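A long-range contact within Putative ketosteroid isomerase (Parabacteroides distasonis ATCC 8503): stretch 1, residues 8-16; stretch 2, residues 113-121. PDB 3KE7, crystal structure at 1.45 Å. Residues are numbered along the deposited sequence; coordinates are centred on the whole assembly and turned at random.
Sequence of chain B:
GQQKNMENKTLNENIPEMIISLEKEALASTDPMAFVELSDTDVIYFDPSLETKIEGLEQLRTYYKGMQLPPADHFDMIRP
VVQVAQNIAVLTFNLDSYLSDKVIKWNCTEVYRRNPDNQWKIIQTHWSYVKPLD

Stretch 1, residues 8-16: NKTLNENIP
Stretch 2 113-121: RRNPDNQWK

This is a small, mixed polar and apolar contact, burying 351 Å² summed over both sides, in which an irregular linker between two helices is fastened against a β-hairpin by two side-chain hydrogen bonds, a water bridge and a few methyl contacts.

Stretch 2 is the hairpin. Its strands, 113-114 and 120-121, run antiparallel, tied by Arg113 N to Lys121 O at 2.8 Å and Lys121 N to Arg113 O at 2.9 Å, with Asn115 N to Gln119 O at 2.8 Å closer to the loop. A type I turn from Asn115 to Asn118 closes with Asn118 N to Asn115 O at 2.9 Å. The side chain of Asn115 (chi1 p, 71°) braces the loop from within: its OD1 accepts from Gln119 N at 2.8 Å, and its ND2 donates to Gln119 OE1 at 3.2 Å. Pro116, with phi -55°, suits the second position of the turn. Asn118 follows in a left-handed conformation (phi/psi 66/22), which asparagine tolerates better than most residues.

Stretch 1 leaves its preceding helix at Lys9, whose positive phi (48/49) belongs to a Schellman motif, and then extends through Thr10 (-114/159) and Leu11 (-77/148). Asn12 (-83/47) interrupts the extended path, Glu13 (-97/157) resumes it, and Asn14 (chi1 t) serves as N-cap of the helix beginning at Ile15 and Pro16. The register places Thr10 CA 6.3 Å from Asn118 CA, and Ile15 CA 9.8 Å from Trp120 CA; the wider second gap is filled by side chains.

At the narrow end, Asn118 (chi1 m, -83°; chi2 -52°) points toward stretch 1. Its ND2 donates to Lys9 O in a very short, nearly straight hydrogen bond of 2.4 Å, using a carbonyl at the helix exit, while Asn118 OD1 lies 3.4 Å from Thr10 CA. The Lys9 side chain is extended through chi3, and its end leads away, leaving the backbone to make the bond.

Thr10 (chi1 p, 57°) also points toward the hairpin. Its CG2 packs over one face of the Arg114 guanidinium, 3.7 Å from Arg114 CZ, a good place for a methyl because the planar group's hydrogen-bonding capacity is directed around its edge. Thr10 OG1 is satisfied elsewhere in the structure. Arg114 reaches this position with chi1 and chi2 t and chi3 p.

At the wider end, buried Trp120 (chi1 m, -68°; chi2 83°) has its CA-to-CB bond pointing toward stretch 1. Glu13 (chi1 p, chi2 t) meets the ring at its edge, near the ring plane, where Trp120 NE1 donates to Glu13 OE2 at 3.2 Å; the carboxylate thus satisfies the indole's single N-H. A water donates to the same Glu13 OE2 at 2.7 Å and accepts from Arg114 NH1 at 3.0 Å, linking acid and arginine. Ile15 (chi1 m, chi2 t) completes the apolar packing, its CD1 approaching obliquely to 4.0 Å from Trp120 CZ2 and lying 4.2 Å from Arg114 NH1.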

# COMPACT_ATOMS: atom_id res chain seq x y z
N ASN B 8 -14.94 23.62 3.28
CA ASN B 8 -14.49 22.38 3.96
C ASN B 8 -13.51 22.57 5.15
O ASN B 8 -13.13 21.59 5.81
CB ASN B 8 -13.83 21.44 2.93
N LYS B 9 -13.15 23.82 5.45
CA LYS B 9 -12.14 24.13 6.49
C LYS B 9 -10.91 23.25 6.30
O LYS B 9 -10.46 22.60 7.23
CB LYS B 9 -12.70 23.94 7.91
CG LYS B 9 -11.88 24.59 9.01
CD LYS B 9 -12.44 24.20 10.38
CE LYS B 9 -11.62 24.73 11.55
NZ LYS B 9 -12.05 26.08 11.98
N THR B 10 -10.40 23.19 5.08
CA THR B 10 -9.15 22.47 4.80
C THR B 10 -8.12 23.53 4.37
O THR B 10 -8.50 24.64 3.98
CB THR B 10 -9.33 21.35 3.74
OG1 THR B 10 -9.85 21.89 2.52
CG2 THR B 10 -10.27 20.26 4.27
N LEU B 11 -6.84 23.20 4.49
CA LEU B 11 -5.76 24.15 4.16
C LEU B 11 -5.55 24.28 2.65
O LEU B 11 -5.72 23.31 1.91
CB LEU B 11 -4.44 23.70 4.83
CG LEU B 11 -4.42 23.68 6.36
CD1 LEU B 11 -3.27 22.80 6.88
CD2 LEU B 11 -4.33 25.09 6.91
N ASN B 12 -5.14 25.47 2.21
CA ASN B 12 -4.87 25.73 0.78
C ASN B 12 -3.44 25.27 0.39
O ASN B 12 -2.71 25.99 -0.30
CB ASN B 12 -5.05 27.22 0.47
N GLU B 13 -3.10 24.06 0.80
CA GLU B 13 -1.75 23.50 0.64
C GLU B 13 -1.62 22.62 -0.59
O GLU B 13 -2.62 22.09 -1.11
CB GLU B 13 -1.40 22.67 1.88
CG GLU B 13 -2.20 21.36 1.98
CD GLU B 13 -2.34 20.84 3.39
OE1 GLU B 13 -1.60 21.31 4.29
OE2 GLU B 13 -3.20 19.94 3.61
N ASN B 14 -0.39 22.48 -1.06
CA ASN B 14 -0.08 21.53 -2.12
C ASN B 14 0.00 20.18 -1.38
O ASN B 14 0.97 19.91 -0.65
CB ASN B 14 1.24 21.92 -2.80
CG ASN B 14 1.59 21.02 -3.95
OD1 ASN B 14 1.66 19.81 -3.82
ND2 ASN B 14 1.89 21.62 -5.10
N ILE B 15 -1.03 19.35 -1.53
CA ILE B 15 -1.08 18.10 -0.74
C ILE B 15 0.09 17.18 -1.05
O ILE B 15 0.72 16.68 -0.14
CB ILE B 15 -2.46 17.38 -0.89
CG1 ILE B 15 -3.52 18.18 -0.16
CG2 ILE B 15 -2.40 15.97 -0.31
CD1 ILE B 15 -4.98 17.77 -0.51
N PRO B 16 0.40 16.95 -2.34
CA PRO B 16 1.52 16.05 -2.60
C PRO B 16 2.84 16.51 -1.95
O PRO B 16 3.55 15.70 -1.36
CB PRO B 16 1.63 16.07 -4.12
CG PRO B 16 0.13 16.13 -4.55
CD PRO B 16 -0.35 17.23 -3.60
N ARG B 113 -4.44 9.70 5.85
CA ARG B 113 -5.81 10.10 5.93
C ARG B 113 -5.89 11.41 6.67
O ARG B 113 -5.28 11.55 7.73
CB ARG B 113 -6.67 9.03 6.65
CG ARG B 113 -8.19 9.41 6.80
CD ARG B 113 -9.02 8.33 7.48
NE ARG B 113 -8.49 8.09 8.80
CZ ARG B 113 -8.42 6.89 9.42
NH1 ARG B 113 -8.88 5.77 8.85
NH2 ARG B 113 -7.85 6.81 10.62
N ARG B 114 -6.65 12.35 6.12
CA ARG B 114 -6.83 13.64 6.74
C ARG B 114 -7.93 13.50 7.77
O ARG B 114 -9.04 13.10 7.42
CB ARG B 114 -7.20 14.69 5.68
CG ARG B 114 -7.29 16.13 6.28
CD ARG B 114 -7.54 17.16 5.18
NE ARG B 114 -8.77 16.82 4.49
CZ ARG B 114 -8.99 16.98 3.18
NH1 ARG B 114 -8.06 17.52 2.38
NH2 ARG B 114 -10.15 16.58 2.68
N ASN B 115 -7.61 13.78 9.02
CA ASN B 115 -8.58 13.73 10.11
C ASN B 115 -9.37 15.05 10.14
O ASN B 115 -9.01 16.00 9.44
CB ASN B 115 -7.94 13.34 11.47
CG ASN B 115 -7.01 14.43 12.14
OD1 ASN B 115 -7.11 15.65 11.88
ND2 ASN B 115 -6.15 13.96 13.10
N PRO B 116 -10.49 15.08 10.88
CA PRO B 116 -11.30 16.31 10.97
C PRO B 116 -10.53 17.55 11.43
O PRO B 116 -10.90 18.67 11.06
CB PRO B 116 -12.36 15.94 11.99
CG PRO B 116 -12.62 14.49 11.75
CD PRO B 116 -11.27 13.89 11.27
N ASP B 117 -9.48 17.35 12.22
CA ASP B 117 -8.64 18.45 12.67
C ASP B 117 -7.61 18.87 11.63
O ASP B 117 -6.68 19.61 11.95
CB ASP B 117 -7.93 18.07 13.98
N ASN B 118 -7.75 18.38 10.38
CA ASN B 118 -6.83 18.71 9.29
C ASN B 118 -5.42 18.17 9.48
O ASN B 118 -4.47 18.71 8.91
CB ASN B 118 -6.78 20.24 9.03
CG ASN B 118 -7.90 20.70 8.15
OD1 ASN B 118 -8.12 20.16 7.06
ND2 ASN B 118 -8.58 21.78 8.57
N GLN B 119 -5.27 17.14 10.30
CA GLN B 119 -3.98 16.51 10.44
C GLN B 119 -4.01 15.29 9.54
O GLN B 119 -5.02 14.61 9.49
CB GLN B 119 -3.71 16.05 11.84
CG GLN B 119 -3.64 17.14 12.89
CD GLN B 119 -3.34 16.54 14.22
OE1 GLN B 119 -4.11 15.72 14.74
NE2 GLN B 119 -2.19 16.90 14.78
N TRP B 120 -2.95 15.10 8.80
CA TRP B 120 -2.78 13.91 7.97
C TRP B 120 -2.03 12.85 8.76
O TRP B 120 -0.91 13.11 9.27
CB TRP B 120 -1.99 14.24 6.73
CG TRP B 120 -2.72 15.11 5.82
CD1 TRP B 120 -2.80 16.49 5.90
CD2 TRP B 120 -3.53 14.73 4.69
NE1 TRP B 120 -3.57 16.97 4.87
CE2 TRP B 120 -4.02 15.92 4.11
CE3 TRP B 120 -3.91 13.51 4.13
CZ2 TRP B 120 -4.85 15.92 2.99
CZ3 TRP B 120 -4.68 13.52 3.00
CH2 TRP B 120 -5.16 14.71 2.45
N LYS B 121 -2.66 11.69 8.94
CA LYS B 121 -2.08 10.61 9.70
C LYS B 121 -1.97 9.36 8.84
O LYS B 121 -2.83 9.08 8.03
CB LYS B 121 -2.96 10.31 10.87
CG LYS B 121 -3.31 11.48 11.77
CD LYS B 121 -2.14 12.02 12.46
CE LYS B 121 -1.67 11.20 13.56
NZ LYS B 121 -1.08 12.19 14.58
O HOH W 1 -5.73 19.30 2.91